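PDB 3MYX: (S)-ureidoglycine aminohydrolase cupin domain-containing protein, which is of unknown function but has cupin-type beta-barrel architecture and may be related to (S)-ureidoglycine aminohydrolase. Local coordinates for residues A29-D34 against Y63-M68; G36-F41 against I51-T56; A57-A62 against Q100-A105; C114-A119 against T163-R168. All blocks are in the same frame, centred on the assembly; numbering follows the deposited sequence.

Contact 1 (A29-D34 against Y63-M68); sequences AHDPFD and YPYTEM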
loop_
_atom_site.group_PDB
_atom_site.type_symbol
_atom_site.label_atom_id
_atom_site.label_comp_id
_atom_site.label_asym_id
_atom_site.label_seq_id
_atom_site.Cartn_x
_atom_site.Cartn_y
_atom_site.Cartn_z
ATOM N N ALA A 29 -13.392 14.151 -8.744
ATOM C CA ALA A 29 -13.204 15.544 -9.104
ATOM C C ALA A 29 -12.282 16.298 -8.155
ATOM O O ALA A 29 -11.970 17.445 -8.423
ATOM C CB ALA A 29 -14.561 16.258 -9.202
ATOM N N HIS A 30 -11.853 15.656 -7.065
ATOM C CA HIS A 30 -10.888 16.248 -6.142
ATOM C C HIS A 30 -9.442 15.816 -6.371
ATOM O O HIS A 30 -8.535 16.378 -5.749
ATOM C CB HIS A 30 -11.255 15.910 -4.694
ATOM C CG HIS A 30 -12.579 16.441 -4.280
ATOM N ND1 HIS A 30 -12.730 17.679 -3.708
ATOM C CD2 HIS A 30 -13.815 15.904 -4.346
ATOM C CE1 HIS A 30 -14.012 17.884 -3.447
ATOM N NE2 HIS A 30 -14.688 16.818 -3.814
ATOM N N ASP A 31 -9.205 14.833 -7.227
ATOM C CA ASP A 31 -7.854 14.255 -7.357
ATOM C C ASP A 31 -6.918 15.310 -7.949
ATOM O O ASP A 31 -7.196 15.863 -9.008
ATOM C CB ASP A 31 -7.911 13.045 -8.294
ATOM C CG ASP A 31 -6.707 12.139 -8.192
ATOM O OD1 ASP A 31 -5.656 12.561 -7.647
ATOM O OD2 ASP A 31 -6.813 10.994 -8.692
ATOM N N PRO A 32 -5.782 15.582 -7.296
ATOM C CA PRO A 32 -4.811 16.501 -7.909
ATOM C C PRO A 32 -4.068 15.891 -9.108
ATOM O O PRO A 32 -3.421 16.622 -9.864
ATOM C CB PRO A 32 -3.835 16.803 -6.765
ATOM C CG PRO A 32 -4.071 15.822 -5.755
ATOM C CD PRO A 32 -5.370 15.155 -5.945
ATOM N N PHE A 33 -4.100 14.566 -9.238
ATOM C CA PHE A 33 -3.476 13.841 -10.342
ATOM C C PHE A 33 -4.538 13.499 -11.373
ATOM O O PHE A 33 -5.722 13.408 -11.067
ATOM C CB PHE A 33 -2.739 12.595 -9.845
ATOM C CG PHE A 33 -1.575 12.918 -8.960
ATOM C CD1 PHE A 33 -0.372 13.309 -9.524
ATOM C CD2 PHE A 33 -1.682 12.874 -7.573
ATOM C CE1 PHE A 33 0.708 13.644 -8.720
ATOM C CE2 PHE A 33 -0.612 13.201 -6.762
ATOM C CZ PHE A 33 0.584 13.595 -7.333
ATOM N N ASP A 34 -4.109 13.350 -12.611
ATOM C CA ASP A 34 -5.035 13.054 -13.706
ATOM C C ASP A 34 -4.353 12.094 -14.682
ATOM O O ASP A 34 -4.501 10.894 -14.519
ATOM C CB ASP A 34 -5.606 14.330 -14.352
ATOM C CG ASP A 34 -4.595 15.449 -14.463
ATOM O OD1 ASP A 34 -3.790 15.413 -15.415
ATOM O OD2 ASP A 34 -4.616 16.380 -13.621
ATOM N N TYR A 63 -4.805 18.302 0.902
ATOM C CA TYR A 63 -4.823 17.042 0.183
ATOM C C TYR A 63 -6.164 16.349 0.421
ATOM O O TYR A 63 -6.625 16.283 1.555
ATOM C CB TYR A 63 -3.639 16.144 0.598
ATOM C CG TYR A 63 -3.297 15.173 -0.498
ATOM C CD1 TYR A 63 -2.607 15.597 -1.634
ATOM C CD2 TYR A 63 -3.733 13.855 -0.455
ATOM C CE1 TYR A 63 -2.351 14.724 -2.680
ATOM C CE2 TYR A 63 -3.483 12.978 -1.519
ATOM C CZ TYR A 63 -2.783 13.419 -2.626
ATOM O OH TYR A 63 -2.513 12.608 -3.702
ATOM N N PRO A 64 -6.813 15.853 -0.643
ATOM C CA PRO A 64 -8.216 15.466 -0.501
ATOM C C PRO A 64 -8.428 14.076 0.091
ATOM O O PRO A 64 -9.555 13.731 0.433
ATOM C CB PRO A 64 -8.720 15.493 -1.936
ATOM C CG PRO A 64 -7.511 15.201 -2.751
ATOM C CD PRO A 64 -6.421 15.930 -2.060
ATOM N N TYR A 65 -7.363 13.283 0.158
ATOM C CA TYR A 65 -7.424 11.898 0.573
ATOM C C TYR A 65 -6.425 11.662 1.697
ATOM O O TYR A 65 -5.519 12.462 1.905
ATOM C CB TYR A 65 -7.024 10.995 -0.592
ATOM C CG TYR A 65 -7.653 11.291 -1.945
ATOM C CD1 TYR A 65 -8.980 11.698 -2.062
ATOM C CD2 TYR A 65 -6.929 11.102 -3.115
ATOM C CE1 TYR A 65 -9.556 11.943 -3.306
ATOM C CE2 TYR A 65 -7.502 11.337 -4.347
ATOM C CZ TYR A 65 -8.813 11.734 -4.436
ATOM O OH TYR A 65 -9.350 11.967 -5.674
ATOM N N THR A 66 -6.550 10.529 2.384
ATOM C CA THR A 66 -5.397 9.954 3.090
ATOM C C THR A 66 -4.719 9.056 2.076
ATOM O O THR A 66 -5.350 8.187 1.524
ATOM C CB THR A 66 -5.801 9.141 4.310
ATOM O OG1 THR A 66 -6.587 9.972 5.173
ATOM C CG2 THR A 66 -4.573 8.622 5.037
ATOM N N GLU A 67 -3.437 9.266 1.816
ATOM C CA GLU A 67 -2.759 8.529 0.740
ATOM C C GLU A 67 -1.348 8.091 1.123
ATOM O O GLU A 67 -0.533 8.885 1.576
ATOM C CB GLU A 67 -2.758 9.340 -0.564
ATOM C CG GLU A 67 -2.217 8.558 -1.761
ATOM C CD GLU A 67 -2.533 9.189 -3.123
ATOM O OE1 GLU A 67 -3.376 10.121 -3.228
ATOM O OE2 GLU A 67 -1.963 8.669 -4.105
HETATM N N MSE A 68 -1.093 6.801 0.930
HETATM C CA MSE A 68 0.218 6.199 1.131
HETATM C C MSE A 68 0.897 6.043 -0.202
HETATM O O MSE A 68 0.279 5.584 -1.173
HETATM C CB MSE A 68 0.082 4.815 1.741
HETATM C CG MSE A 68 1.414 4.107 1.890
HETATM SE SE MSE A 68 1.059 2.323 2.415
HETATM C CE MSE A 68 2.811 1.821 2.992
#

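Contact 2 (G36-F41 against I51-T56); sequences GRRTAF and IVEFGT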
loop_
_atom_site.group_PDB
_atom_site.type_symbol
_atom_site.label_atom_id
_atom_site.label_comp_id
_atom_site.label_asym_id
_atom_site.label_seq_id
_atom_site.Cartn_x
_atom_site.Cartn_y
_atom_site.Cartn_z
ATOM N N GLY A 36 -1.360 11.192 -14.826
ATOM C CA GLY A 36 -0.424 10.365 -14.070
ATOM C C GLY A 36 -1.052 9.341 -13.148
ATOM O O GLY A 36 -0.352 8.460 -12.653
ATOM N N ARG A 37 -2.358 9.464 -12.886
ATOM C CA ARG A 37 -3.059 8.570 -11.976
ATOM C C ARG A 37 -3.514 7.321 -12.707
ATOM O O ARG A 37 -4.275 7.404 -13.680
ATOM C CB ARG A 37 -4.264 9.292 -11.343
ATOM C CG ARG A 37 -5.111 8.413 -10.429
ATOM C CD ARG A 37 -4.460 8.154 -9.082
ATOM N NE ARG A 37 -4.575 9.306 -8.208
ATOM C CZ ARG A 37 -4.050 9.390 -6.990
ATOM N NH1 ARG A 37 -3.296 8.423 -6.516
ATOM N NH2 ARG A 37 -4.260 10.470 -6.263
ATOM N N ARG A 38 -3.050 6.165 -12.237
ATOM C CA ARG A 38 -3.343 4.875 -12.868
ATOM C C ARG A 38 -3.949 4.000 -11.796
ATOM O O ARG A 38 -3.241 3.463 -10.930
ATOM C CB ARG A 38 -2.070 4.250 -13.449
ATOM C CG ARG A 38 -1.190 5.204 -14.227
ATOM C CD ARG A 38 -1.863 5.737 -15.469
ATOM N NE ARG A 38 -1.067 6.812 -16.059
ATOM C CZ ARG A 38 0.009 6.627 -16.825
ATOM N NH1 ARG A 38 0.418 5.398 -17.119
ATOM N NH2 ARG A 38 0.672 7.678 -17.302
ATOM N N THR A 39 -5.273 3.877 -11.823
ATOM C CA THR A 39 -5.995 3.215 -10.743
ATOM C C THR A 39 -6.321 1.777 -11.105
ATOM O O THR A 39 -6.927 1.519 -12.144
ATOM C CB THR A 39 -7.268 4.008 -10.426
ATOM O OG1 THR A 39 -6.879 5.328 -10.016
ATOM C CG2 THR A 39 -8.068 3.345 -9.336
ATOM N N ALA A 40 -5.894 0.846 -10.257
ATOM C CA ALA A 40 -6.165 -0.572 -10.448
ATOM C C ALA A 40 -7.449 -1.026 -9.772
ATOM O O ALA A 40 -8.034 -2.035 -10.165
ATOM C CB ALA A 40 -5.005 -1.381 -9.933
ATOM N N PHE A 41 -7.871 -0.297 -8.738
ATOM C CA PHE A 41 -9.003 -0.678 -7.935
ATOM C C PHE A 41 -9.573 0.551 -7.257
ATOM O O PHE A 41 -8.833 1.364 -6.708
ATOM C CB PHE A 41 -8.549 -1.657 -6.850
ATOM C CG PHE A 41 -9.642 -2.046 -5.891
ATOM C CD1 PHE A 41 -9.854 -1.326 -4.715
ATOM C CD2 PHE A 41 -10.464 -3.111 -6.167
ATOM C CE1 PHE A 41 -10.864 -1.683 -3.840
ATOM C CE2 PHE A 41 -11.477 -3.461 -5.290
ATOM C CZ PHE A 41 -11.660 -2.756 -4.133
ATOM N N ILE A 51 -0.983 2.967 -9.271
ATOM C CA ILE A 51 0.307 3.630 -9.379
ATOM C C ILE A 51 0.124 5.057 -9.893
ATOM O O ILE A 51 -0.907 5.421 -10.479
ATOM C CB ILE A 51 1.316 2.833 -10.266
ATOM C CG1 ILE A 51 0.836 2.789 -11.727
ATOM C CG2 ILE A 51 1.550 1.424 -9.680
ATOM C CD1 ILE A 51 1.810 2.137 -12.701
ATOM N N VAL A 52 1.115 5.883 -9.595
ATOM C CA VAL A 52 1.211 7.235 -10.131
ATOM C C VAL A 52 2.537 7.343 -10.878
ATOM O O VAL A 52 3.579 6.922 -10.363
ATOM C CB VAL A 52 1.124 8.319 -9.046
ATOM C CG1 VAL A 52 1.403 9.704 -9.627
ATOM C CG2 VAL A 52 -0.252 8.269 -8.377
ATOM N N GLU A 53 2.474 7.853 -12.105
ATOM C CA GLU A 53 3.653 8.210 -12.886
ATOM C C GLU A 53 3.694 9.734 -12.938
ATOM O O GLU A 53 2.741 10.363 -13.382
ATOM C CB GLU A 53 3.558 7.599 -14.288
ATOM C CG GLU A 53 3.515 6.083 -14.247
ATOM C CD GLU A 53 3.550 5.395 -15.595
ATOM O OE1 GLU A 53 3.812 6.049 -16.612
ATOM O OE2 GLU A 53 3.310 4.176 -15.621
ATOM N N PHE A 54 4.786 10.331 -12.483
ATOM C CA PHE A 54 4.872 11.774 -12.413
ATOM C C PHE A 54 6.325 12.217 -12.465
ATOM O O PHE A 54 7.224 11.471 -12.057
ATOM C CB PHE A 54 4.187 12.247 -11.128
ATOM C CG PHE A 54 3.674 13.654 -11.187
ATOM C CD1 PHE A 54 2.627 13.996 -12.031
ATOM C CD2 PHE A 54 4.193 14.635 -10.350
ATOM C CE1 PHE A 54 2.130 15.287 -12.060
ATOM C CE2 PHE A 54 3.684 15.940 -10.376
ATOM C CZ PHE A 54 2.673 16.257 -11.240
ATOM N N GLY A 55 6.557 13.410 -12.990
ATOM C CA GLY A 55 7.908 13.884 -13.223
ATOM C C GLY A 55 8.141 15.362 -13.031
ATOM O O GLY A 55 9.156 15.880 -13.492
ATOM N N THR A 56 7.224 16.033 -12.336
ATOM C CA THR A 56 7.293 17.451 -12.065
ATOM C C THR A 56 6.874 17.694 -10.590
ATOM O O THR A 56 6.710 16.758 -9.825
ATOM C CB THR A 56 6.386 18.209 -13.098
ATOM O OG1 THR A 56 5.054 17.688 -13.043
ATOM C CG2 THR A 56 6.914 18.039 -14.546
#

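Contact 3 (A57-A62 against Q100-A105); sequences ALSVEA and QVRIDA. With EDO (1,2-ethanediol), chain D.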
loop_
_atom_site.group_PDB
_atom_site.type_symbol
_atom_site.label_atom_id
_atom_site.label_comp_id
_atom_site.label_asym_id
_atom_site.label_seq_id
_atom_site.Cartn_x
_atom_site.Cartn_y
_atom_site.Cartn_z
ATOM N N ALA A 57 6.669 18.957 -10.221
ATOM C CA ALA A 57 6.126 19.304 -8.916
ATOM C C ALA A 57 4.714 19.846 -9.030
ATOM O O ALA A 57 4.368 20.533 -9.991
ATOM C CB ALA A 57 7.020 20.306 -8.206
ATOM N N LEU A 58 3.914 19.530 -8.026
ATOM C CA LEU A 58 2.597 20.132 -7.888
ATOM C C LEU A 58 2.303 20.375 -6.418
ATOM O O LEU A 58 2.715 19.649 -5.537
ATOM C CB LEU A 58 1.475 19.338 -8.613
ATOM C CG LEU A 58 1.007 17.952 -8.132
ATOM C CD1 LEU A 58 0.346 18.045 -6.780
ATOM C CD2 LEU A 58 0.062 17.268 -9.130
ATOM N N SER A 59 1.618 21.476 -6.179
ATOM C CA SER A 59 1.267 21.890 -4.831
ATOM C C SER A 59 -0.244 21.739 -4.650
ATOM O O SER A 59 -1.035 22.098 -5.534
ATOM C CB SER A 59 1.688 23.342 -4.598
ATOM O OG SER A 59 3.108 23.496 -4.586
ATOM N N VAL A 60 -0.640 21.204 -3.502
ATOM C CA VAL A 60 -2.033 20.984 -3.162
ATOM C C VAL A 60 -2.320 21.703 -1.845
ATOM O O VAL A 60 -1.617 21.487 -0.854
ATOM C CB VAL A 60 -2.311 19.478 -3.011
ATOM C CG1 VAL A 60 -3.816 19.216 -2.823
ATOM C CG2 VAL A 60 -1.765 18.707 -4.214
ATOM N N GLU A 61 -3.335 22.568 -1.817
ATOM C CA GLU A 61 -3.608 23.347 -0.609
ATOM C C GLU A 61 -4.129 22.484 0.544
ATOM O O GLU A 61 -3.750 22.709 1.682
ATOM C CB GLU A 61 -4.568 24.507 -0.908
ATOM C CG GLU A 61 -4.999 25.336 0.310
ATOM C CD GLU A 61 -3.848 25.767 1.205
ATOM O OE1 GLU A 61 -2.732 25.980 0.680
ATOM O OE2 GLU A 61 -4.070 25.887 2.435
ATOM N N ALA A 62 -4.986 21.502 0.246
ATOM C CA ALA A 62 -5.530 20.596 1.269
ATOM C C ALA A 62 -5.700 19.242 0.611
ATOM O O ALA A 62 -6.632 19.030 -0.152
ATOM C CB ALA A 62 -6.854 21.121 1.808
ATOM N N GLN A 100 -1.464 20.434 3.600
ATOM C CA GLN A 100 -0.940 21.341 2.586
ATOM C C GLN A 100 0.394 20.761 2.147
ATOM O O GLN A 100 1.323 20.638 2.946
ATOM C CB GLN A 100 -0.758 22.738 3.135
ATOM C CG GLN A 100 -0.361 23.736 2.081
ATOM C CD GLN A 100 0.092 25.039 2.684
ATOM O OE1 GLN A 100 1.160 25.112 3.282
ATOM N NE2 GLN A 100 -0.706 26.074 2.507
ATOM N N VAL A 101 0.486 20.327 0.896
ATOM C CA VAL A 101 1.643 19.532 0.490
ATOM C C VAL A 101 2.076 19.857 -0.928
ATOM O O VAL A 101 1.243 20.030 -1.831
ATOM C CB VAL A 101 1.364 18.008 0.655
ATOM C CG1 VAL A 101 0.218 17.556 -0.242
ATOM C CG2 VAL A 101 2.629 17.184 0.404
ATOM N N ARG A 102 3.387 19.915 -1.108
ATOM C CA ARG A 102 3.992 19.977 -2.428
ATOM C C ARG A 102 4.636 18.625 -2.685
ATOM O O ARG A 102 5.382 18.102 -1.841
ATOM C CB ARG A 102 5.013 21.113 -2.528
ATOM C CG ARG A 102 5.692 21.231 -3.883
ATOM C CD ARG A 102 6.490 22.513 -3.897
ATOM N NE ARG A 102 7.256 22.746 -5.115
ATOM C CZ ARG A 102 6.772 23.272 -6.239
ATOM N NH1 ARG A 102 5.488 23.597 -6.363
ATOM N NH2 ARG A 102 7.580 23.451 -7.263
ATOM N N ILE A 103 4.304 18.051 -3.838
ATOM C CA ILE A 103 4.790 16.756 -4.275
ATOM C C ILE A 103 5.715 17.020 -5.448
ATOM O O ILE A 103 5.263 17.420 -6.509
ATOM C CB ILE A 103 3.605 15.849 -4.688
ATOM C CG1 ILE A 103 2.595 15.724 -3.526
ATOM C CG2 ILE A 103 4.097 14.483 -5.179
ATOM C CD1 ILE A 103 1.305 14.968 -3.840
ATOM N N ASP A 104 7.008 16.826 -5.224
ATOM C CA ASP A 104 8.037 17.212 -6.185
ATOM C C ASP A 104 8.742 15.933 -6.657
ATOM O O ASP A 104 9.602 15.408 -5.958
ATOM C CB ASP A 104 9.007 18.210 -5.544
ATOM C CG ASP A 104 10.045 18.743 -6.499
ATOM O OD1 ASP A 104 10.095 18.298 -7.659
ATOM O OD2 ASP A 104 10.810 19.601 -6.027
ATOM N N ALA A 105 8.383 15.455 -7.848
ATOM C CA ALA A 105 8.906 14.221 -8.420
ATOM C C ALA A 105 10.031 14.520 -9.395
ATOM O O ALA A 105 9.928 15.399 -10.237
ATOM C CB ALA A 105 7.802 13.452 -9.146
HETATM C C1 EDO D . 4.207 23.600 1.519
HETATM O O1 EDO D . 3.432 24.001 2.646
HETATM C C2 EDO D . 3.287 23.299 0.355
HETATM O O2 EDO D . 2.560 24.488 -0.032
#

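Contact 4 (C114-A119 against T163-R168); sequences CASTQA and TASTLR. With EDO (1,2-ethanediol), chain E.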
loop_
_atom_site.group_PDB
_atom_site.type_symbol
_atom_site.label_atom_id
_atom_site.label_comp_id
_atom_site.label_asym_id
_atom_site.label_seq_id
_atom_site.Cartn_x
_atom_site.Cartn_y
_atom_site.Cartn_z
ATOM N N CYS A 114 -2.015 3.666 -2.117
ATOM C CA CYS A 114 -3.325 3.306 -1.574
ATOM C C CYS A 114 -3.892 4.564 -0.944
ATOM O O CYS A 114 -3.223 5.228 -0.154
ATOM C CB CYS A 114 -3.188 2.195 -0.540
ATOM S SG CYS A 114 -4.786 1.686 0.166
ATOM N N ALA A 115 -5.125 4.916 -1.323
ATOM C CA ALA A 115 -5.779 6.115 -0.830
ATOM C C ALA A 115 -7.138 5.791 -0.263
ATOM O O ALA A 115 -7.881 5.004 -0.848
ATOM C CB ALA A 115 -5.935 7.131 -1.968
ATOM N N SER A 116 -7.469 6.446 0.845
ATOM C CA SER A 116 -8.848 6.535 1.300
ATOM C C SER A 116 -9.399 7.838 0.749
ATOM O O SER A 116 -9.020 8.922 1.188
ATOM C CB SER A 116 -8.927 6.545 2.814
ATOM O OG SER A 116 -10.263 6.750 3.254
ATOM N N THR A 117 -10.296 7.728 -0.228
ATOM C CA THR A 117 -10.866 8.903 -0.854
ATOM C C THR A 117 -12.129 9.403 -0.153
ATOM O O THR A 117 -12.561 10.515 -0.414
ATOM C CB THR A 117 -11.089 8.741 -2.384
ATOM O OG1 THR A 117 -12.170 7.839 -2.636
ATOM C CG2 THR A 117 -9.815 8.282 -3.112
ATOM N N GLN A 118 -12.695 8.587 0.742
ATOM C CA GLN A 118 -13.835 8.985 1.577
ATOM C C GLN A 118 -13.348 9.263 2.995
ATOM O O GLN A 118 -12.589 8.480 3.552
ATOM C CB GLN A 118 -14.864 7.848 1.619
ATOM C CG GLN A 118 -16.091 8.155 2.500
ATOM C CD GLN A 118 -16.849 9.371 2.037
ATOM O OE1 GLN A 118 -17.268 9.440 0.875
ATOM N NE2 GLN A 118 -17.055 10.343 2.938
ATOM N N ALA A 119 -13.777 10.373 3.569
ATOM C CA ALA A 119 -13.485 10.667 4.967
ATOM C C ALA A 119 -14.492 9.978 5.870
ATOM O O ALA A 119 -15.700 10.015 5.593
ATOM C CB ALA A 119 -13.517 12.175 5.215
ATOM N N THR A 163 -7.321 8.986 11.662
ATOM C CA THR A 163 -8.642 9.284 12.188
ATOM C C THR A 163 -9.614 9.699 11.074
ATOM O O THR A 163 -10.802 9.743 11.329
ATOM C CB THR A 163 -8.598 10.383 13.276
ATOM O OG1 THR A 163 -7.964 11.554 12.755
ATOM C CG2 THR A 163 -7.839 9.886 14.481
ATOM N N ALA A 164 -9.134 9.972 9.855
ATOM C CA ALA A 164 -10.008 10.313 8.725
ATOM C C ALA A 164 -10.440 9.096 7.910
ATOM O O ALA A 164 -11.126 9.233 6.911
ATOM C CB ALA A 164 -9.327 11.342 7.819
ATOM N N SER A 165 -10.021 7.919 8.353
ATOM C CA SER A 165 -10.352 6.635 7.740
ATOM C C SER A 165 -9.965 5.575 8.750
ATOM O O SER A 165 -9.382 5.896 9.791
ATOM C CB SER A 165 -9.558 6.427 6.456
ATOM O OG SER A 165 -8.196 6.134 6.734
ATOM N N THR A 166 -10.234 4.316 8.430
ATOM C CA THR A 166 -9.762 3.206 9.252
ATOM C C THR A 166 -8.360 2.722 8.874
ATOM O O THR A 166 -7.899 1.713 9.405
ATOM C CB THR A 166 -10.744 2.036 9.216
ATOM O OG1 THR A 166 -10.813 1.521 7.889
ATOM C CG2 THR A 166 -12.141 2.462 9.679
ATOM N N LEU A 167 -7.660 3.433 7.997
ATOM C CA LEU A 167 -6.314 3.018 7.612
ATOM C C LEU A 167 -5.367 2.938 8.783
ATOM O O LEU A 167 -5.305 3.860 9.617
ATOM C CB LEU A 167 -5.739 3.957 6.558
ATOM C CG LEU A 167 -6.283 3.807 5.149
ATOM C CD1 LEU A 167 -5.822 5.003 4.288
ATOM C CD2 LEU A 167 -5.848 2.489 4.527
ATOM N N ARG A 168 -4.650 1.822 8.848
ATOM C CA ARG A 168 -3.493 1.653 9.706
ATOM C C ARG A 168 -2.359 1.281 8.760
ATOM O O ARG A 168 -2.498 0.384 7.915
ATOM C CB ARG A 168 -3.729 0.545 10.737
ATOM C CG ARG A 168 -4.651 0.914 11.876
ATOM C CD ARG A 168 -4.689 -0.222 12.891
ATOM N NE ARG A 168 -5.293 -1.448 12.357
ATOM C CZ ARG A 168 -4.653 -2.592 12.057
ATOM N NH1 ARG A 168 -3.330 -2.752 12.209
ATOM N NH2 ARG A 168 -5.365 -3.611 11.596
HETATM C C1 EDO E . -11.621 3.303 5.047
HETATM O O1 EDO E . -12.050 4.129 6.145
HETATM C C2 EDO E . -12.653 2.209 4.789
HETATM O O2 EDO E . -12.941 1.491 5.999
HETATM O O HOH W 1 -9.477 9.644 4.481
#

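Contact 1 (A29-D34 against Y63-M68)
Asp31 packs on Tyr65, and Pro32 on Tyr63 and Pro64, where an Asx turn in the loop between strands 23-24 and 37-39 lies against the lead-in to strand 66-71 of a cupin beta-barrel. The Asp31 side chain starts at CB, 3.2 Å from Tyr65 OH. Asp31 CG, anti to the backbone N (chi1 -163°), lies 4.0 Å from Tyr65 CE2, with carboxylate and ring planes 67° apart. Asp31 OD1 accepts from Phe33 N at 3.0 Å, closing the turn, a task that the short, flat side chain of aspartate suits. Asp31 OD2 is taken up by Ile27 N and by a salt bridge to Arg37 NE. Tyr65 OH finds its own partner in Asp28 OD1. The two prolines, compact and without a backbone N-H, meet tip to tip: Pro32 CD is 3.8 Å from Pro64 CG. Pro32 CG also touches Tyr63 CE1 at 3.7 Å, the two side chains crossing at about a right angle, while Pro64 CG sits over the centre of the Tyr65 ring. Tyr63 OH reaches the edge of the Phe33 ring, 3.7 Å from Phe33 CE2, and donates to Glu67 OE1 at 2.7 Å, meeting that oxygen from above the carboxylate plane.

Contact 2 (G36-F41 against I51-T56)
Gly36 O accepts from Glu53 N at 2.9 Å and takes a CA-H...O contact from Val52 CA at 3.2 Å, where strands 37-39 and 47-54 run antiparallel as neighbours in a sheet of the cupin barrel. Next along, Arg38 and Ile51 form a hydrogen-bonded pair: Arg38 N gives to Ile51 O at 2.9 Å, and Ile51 N returns a bond to Arg38 O at 2.8 Å. Between these bonds, Arg37 and Val52 are a non-hydrogen-bonded pair. A beta carbon on Gly36 would fall about 2.4 Å from Glu53 O, a clash, so a residue without one suits the place. All three guanidinium nitrogens of Arg37 have hydrogen-bond partners: NE forms a salt bridge with Asp31 OD2 and NH1 with Glu67 OE2, and Phe113 adds a cation-pi contact. Val52 CG2 lies 3.6 Å from Arg37 NH1. On the other face, Arg38 has CG anti to the carbonyl carbon (chi1 -45°) and bends at chi2, with its guanidinium beside Glu53, and its NE donates a hydrogen bond to Ser35 O. Glu53 OE2 is 3.5 Å from Arg38 NH1, well out of the guanidinium plane, and Glu53 CB lies over one face of that group. The backbone bonds fix the register, the carboxylates of Asp31 and Glu67 probably make it tolerable to bury the charge of Arg37, and Arg38 meets Glu53 by charge attraction without a directed N-H.

Contact 3 (A57-A62 against Q100-A105)
Gln100 NE2 gives to the syn lone pair of Glu61 OE1 at 2.7 Å, with a second, weak approach to Glu61 OE2; this is one of two Glu61 conformers. Gln100 OE1 takes a proton from O1 of an ethanediol, probably from the crystallisation liquor. Beyond this pair the strands form a regular antiparallel ladder. Val60 N donates to Val101 O at 2.8 Å and Val101 N returns a bond to Val60 O, while Leu58 and Ile103 form a second hydrogen-bonded pair, in which Ile103 N reaches Leu58 O at 2.8 Å. Ser59 and Arg102 share the face of the sheet that carries Ala57 and Asp104. The Arg102 chain is extended from CG to NE, and Arg102 NH1 donates in the guanidinium plane to Ser59 OG at 3.0 Å. Ala57 CB, small enough to slip in, lies over one face of the same group, 3.3 Å from Arg102 NH2. The other face, with Leu58, Val60, Val101 and Ile103, is apolar and packs on Pro32, Phe33 and Tyr63. Strand 57-60 is one edge of a four-stranded antiparallel sheet, followed by 101-105, 75-80 and, at the other edge, 83-88.

Contact 4 (C114-A119 against T163-R168)
Ser116 with Ser165 and Leu167, and Ala119 with Ala164, make a small packing contact between the chain at the end of strand 109-116 and the loop joining strands 154-161 and 168-174, the latter within the EutQ-like cupin domain. Leu167 CD1 touches Ser116 CB at 3.8 Å, and Ser116 OG comes 3.3 Å from Ser165 CB; the small Ser116 side chain leaves the leucine branch room to come close. Ala119 CA offers a CA-H...O contact to Ala164 O at 3.4 Å, the small Ala119 methyl letting the backbone approach that carbonyl. A water donates to Ala164 O at 3.0 Å and weakly to Ser116 O, with more acceptors in reach than protons. The loop holds its own shape: Ser165 OG lies between the backbone N and the carbonyl carbon (chi1 73°), where it accepts from Leu167 N at 3.0 Å in an ST turn. That hydroxyl is also hydrogen-bonded to Asp162 OD2, which bonds Thr66 OG1 as well. An ethanediol, probably from the crystallisation liquor, accepts from Thr166 N through O1 at 2.9 Å. Built of van der Waals touches and a CA-H contact, the interface probably depends on close fit more than on direct hydrogen bonds.

Contacts 1, 2 and 3 lie close together, centres 10 to 15 Å apart, with contact 4 about 12 Å from contact 1 and 19 Å from contacts 2 and 3. Along the chain, contact 2 falls between the two segments of contact 1, whereas contacts 1 and 3 interleave; contact 4 comes last. Strands 47-54, 109-116 and 66-71, reached by contacts 2, 4 and 1, belong to one antiparallel sheet, in which 109-116 neighbours both others. Contact 3 belongs to a separate four-stranded sheet, entered from strand 47-54. The loop 29-34 touches strands of both sheets, 109-116 and 101-105, through Phe33, and so lies where the two meet; contact 4 joins this part to the later EutQ-like cupin domain.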